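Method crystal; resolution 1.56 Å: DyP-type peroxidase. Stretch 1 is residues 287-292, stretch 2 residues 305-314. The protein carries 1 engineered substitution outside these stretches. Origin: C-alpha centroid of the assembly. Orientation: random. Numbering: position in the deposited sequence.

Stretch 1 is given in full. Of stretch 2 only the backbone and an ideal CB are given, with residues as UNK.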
# COMPACT_ATOMS: atom_id res chain seq x y z
N ALA A 287 -4.29 7.42 16.89
CA ALA A 287 -3.92 8.74 17.31
C ALA A 287 -2.43 9.02 16.93
O ALA A 287 -1.57 8.23 17.28
CB ALA A 287 -4.11 8.92 18.82
N PRO A 288 -2.14 10.14 16.28
CA PRO A 288 -0.80 10.40 15.86
C PRO A 288 0.03 10.84 17.02
O PRO A 288 -0.40 11.71 17.80
CB PRO A 288 -0.97 11.47 14.82
CG PRO A 288 -2.26 12.17 15.20
CD PRO A 288 -3.08 11.16 15.80
N ILE A 289 1.24 10.28 17.15
CA ILE A 289 2.11 10.65 18.25
C ILE A 289 2.56 12.10 18.08
O ILE A 289 2.92 12.75 19.09
CB ILE A 289 3.33 9.69 18.40
CG1 ILE A 289 4.24 9.84 17.24
CG2 ILE A 289 2.83 8.27 18.67
CD1 ILE A 289 5.39 8.86 17.30
N GLU A 290 2.61 12.69 16.88
CA GLU A 290 3.02 14.05 16.72
C GLU A 290 2.09 15.00 17.50
O GLU A 290 2.56 16.04 17.97
CB GLU A 290 3.06 14.41 15.24
CG GLU A 290 3.45 15.80 14.85
CD GLU A 290 4.89 16.19 15.22
OE1 GLU A 290 5.74 15.31 15.58
OE2 GLU A 290 5.17 17.40 15.09
N ILE A 291 0.82 14.64 17.58
CA ILE A 291 -0.19 15.44 18.35
C ILE A 291 -0.18 14.98 19.79
O ILE A 291 -0.20 15.86 20.73
CB ILE A 291 -1.58 15.35 17.71
CG1 ILE A 291 -1.52 15.88 16.28
CG2 ILE A 291 -2.64 16.08 18.57
CD1 ILE A 291 -2.81 15.87 15.49
N THR A 292 -0.18 13.68 20.07
CA THR A 292 -0.22 13.16 21.43
C THR A 292 0.97 12.21 21.71
O THR A 292 0.84 10.99 21.60
CB THR A 292 -1.60 12.57 21.76
OG1 THR A 292 -1.67 12.21 23.14
CG2 THR A 292 -1.98 11.39 20.89
N UNK A 305 -11.52 14.59 11.46
CA UNK A 305 -11.26 16.00 11.35
C UNK A 305 -9.99 16.45 12.07
O UNK A 305 -9.52 17.58 11.83
CB UNK A 305 -12.46 16.78 11.89
N UNK A 306 -9.45 15.62 12.94
CA UNK A 306 -8.28 16.00 13.72
C UNK A 306 -7.09 15.04 13.64
O UNK A 306 -5.97 15.47 13.93
CB UNK A 306 -8.69 16.15 15.19
N UNK A 307 -7.35 13.75 13.37
CA UNK A 307 -6.34 12.73 13.54
C UNK A 307 -5.23 12.78 12.46
O UNK A 307 -4.30 11.98 12.57
CB UNK A 307 -7.01 11.36 13.53
N UNK A 308 -5.33 13.66 11.48
CA UNK A 308 -4.28 13.77 10.45
C UNK A 308 -3.74 15.16 10.23
O UNK A 308 -3.03 15.44 9.29
CB UNK A 308 -4.82 13.25 9.12
N UNK A 309 -4.11 16.09 11.13
CA UNK A 309 -3.70 17.50 10.97
C UNK A 309 -2.41 17.72 11.74
O UNK A 309 -2.38 18.18 12.92
CB UNK A 309 -4.79 18.46 11.46
N UNK A 310 -1.31 17.37 11.10
CA UNK A 310 0.06 17.57 11.63
C UNK A 310 0.97 17.51 10.44
O UNK A 310 0.59 16.97 9.37
CB UNK A 310 0.45 16.53 12.68
N UNK A 311 2.13 18.15 10.54
CA UNK A 311 3.06 18.20 9.45
C UNK A 311 4.52 17.97 9.87
O UNK A 311 5.40 18.06 9.06
CB UNK A 311 2.93 19.55 8.75
N UNK A 312 4.75 17.69 11.16
CA UNK A 312 6.09 17.57 11.77
C UNK A 312 6.86 18.91 11.99
O UNK A 312 7.98 18.89 12.48
CB UNK A 312 6.94 16.66 10.88
N UNK A 313 6.16 19.98 11.74
CA UNK A 313 6.67 21.32 12.00
C UNK A 313 8.04 21.51 11.42
O UNK A 313 8.32 21.18 10.28
CB UNK A 313 6.70 21.60 13.50
N UNK A 314 8.96 22.06 12.22
CA UNK A 314 10.34 22.17 11.83
C UNK A 314 11.23 21.24 12.72
O UNK A 314 12.43 21.45 12.88
CB UNK A 314 10.79 23.63 11.93

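Position 305 has nothing of stretch 1 within 5.5 Å of its ideal CB, so almost any residue would do; it is Gln305. At 306, CA-to-CB points sideways and the neighbouring segment again sets no demand. The residue is Arg306, whose backbone does the touching: its O lies 3.5 Å from Ile291 CD1. The same O accepts a weak hydrogen bond from the N of 309, within a type I turn spanning 306 to 309.

Position 307 sits inside that turn, with phi/psi of -73/-3 and an ideal CB 4.5 Å from Pro288 CD. Small or polar turn-forming residues such as Asn, Asp or Ser would suit. Asn307 is found; its O packs 3.3 Å from Pro288 CG, while its ND2 is hydrogen-bonded elsewhere in the structure. At 308 the CB points away, so stretch 1 cannot choose; phi/psi of -128/10 is readily adopted by Asn, and Asn308 occupies it.

Position 309 directs its CB sideways, 5.2 Å from Ile291 CD1. Many residues would fit, and a long chain can lead off from stretch 1. Lys309 does so; separately, its backbone O lies 3.5 Å from Ile291 CD1.

Position 310 faces stretch 1 most plainly. Its ideal CB points toward it, 3.8 Å from Glu290 CG and 4.2 Å from Ile291 CG1, and Pro288 adds further apolar surface. The extended backbone (-160/155) accommodates beta-branched or aromatic residues, so Val, Ile, Leu, Tyr or Phe are all plausible. Phe310, with chi1 p, brings CE1 to 3.5 Å from Pro288 CB and CD1 to 4.1 Å from Ile291 CD1, its ring oblique to both.

At 311 the CB points away, so stretch 1 makes no direct demand; the N of 313 is within reach of a short side-chain acceptor, so Asp, Asn or Ser could serve. Asp311, whose end comes nearer to stretch 1 than its CB direction suggests, reaches ahead along its own chain: OD1 accepts a hydrogen bond from the N of 313 at 2.9 Å. Its N donates to a water (3.2 Å to the water O), and that water donates to Glu290 OE2 (2.9 Å from the water O), bridging the stretches.

Position 312 has positive phi (74/7), which would favour Gly, Asn or Asp, yet its sideways CB, 4.6 Å from Glu290 OE2, leaves room for a larger group. Phe312 takes it despite the backbone, its CD1 3.8 Å from Glu290 OE1, which lies at the ring edge, where the aromatic hydrogens are slightly positive.

At 313 phi is positive (49/-132), which by itself favours glycine, because a CB would strain this backbone; Gly313 is found there. Position 314, out of reach, is Asp314.

Stretch 2 (305-314) QRNNKFDFGD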
# COMPACT_ATOMS: atom_id res chain seq x y z
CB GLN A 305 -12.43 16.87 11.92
CG GLN A 305 -13.78 16.59 11.25
CD GLN A 305 -13.74 17.10 9.86
OE1 GLN A 305 -13.38 18.26 9.67
NE2 GLN A 305 -14.12 16.30 8.88
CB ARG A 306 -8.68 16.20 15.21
CG ARG A 306 -9.70 17.29 15.43
CD ARG A 306 -9.90 17.57 16.92
NE ARG A 306 -10.40 16.42 17.68
CZ ARG A 306 -9.87 15.93 18.84
NH1 ARG A 306 -8.75 16.37 19.39
NH2 ARG A 306 -10.51 14.94 19.44
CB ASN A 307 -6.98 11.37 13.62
CG ASN A 307 -7.58 10.89 12.31
OD1 ASN A 307 -7.42 11.48 11.25
ND2 ASN A 307 -8.28 9.76 12.41
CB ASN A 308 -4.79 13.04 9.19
CG ASN A 308 -3.64 12.57 8.32
OD1 ASN A 308 -2.64 12.11 8.83
ND2 ASN A 308 -3.85 12.64 7.04
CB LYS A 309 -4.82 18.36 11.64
CG LYS A 309 -4.47 19.82 11.69
CD LYS A 309 -4.44 20.37 10.33
CE LYS A 309 -5.22 21.69 10.27
NZ LYS A 309 -4.42 22.54 9.35
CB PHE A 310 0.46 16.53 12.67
CG PHE A 310 0.41 15.09 12.16
CD1 PHE A 310 -0.74 14.38 12.22
CD2 PHE A 310 1.55 14.50 11.65
CE1 PHE A 310 -0.80 13.08 11.77
CE2 PHE A 310 1.52 13.22 11.21
CZ PHE A 310 0.37 12.53 11.27
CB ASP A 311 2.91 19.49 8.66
CG ASP A 311 3.17 20.73 9.51
OD1 ASP A 311 3.61 20.68 10.66
OD2 ASP A 311 2.88 21.84 9.03
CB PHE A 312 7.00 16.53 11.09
CG PHE A 312 6.33 15.18 10.86
CD1 PHE A 312 5.85 14.43 11.87
CD2 PHE A 312 6.31 14.66 9.60
CE1 PHE A 312 5.25 13.20 11.67
CE2 PHE A 312 5.72 13.41 9.35
CZ PHE A 312 5.21 12.70 10.40
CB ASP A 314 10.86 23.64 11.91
CG ASP A 314 10.78 24.18 13.34
OD1 ASP A 314 10.21 23.55 14.25
OD2 ASP A 314 11.33 25.29 13.58
O HOH W 1 3.21 18.79 13.45
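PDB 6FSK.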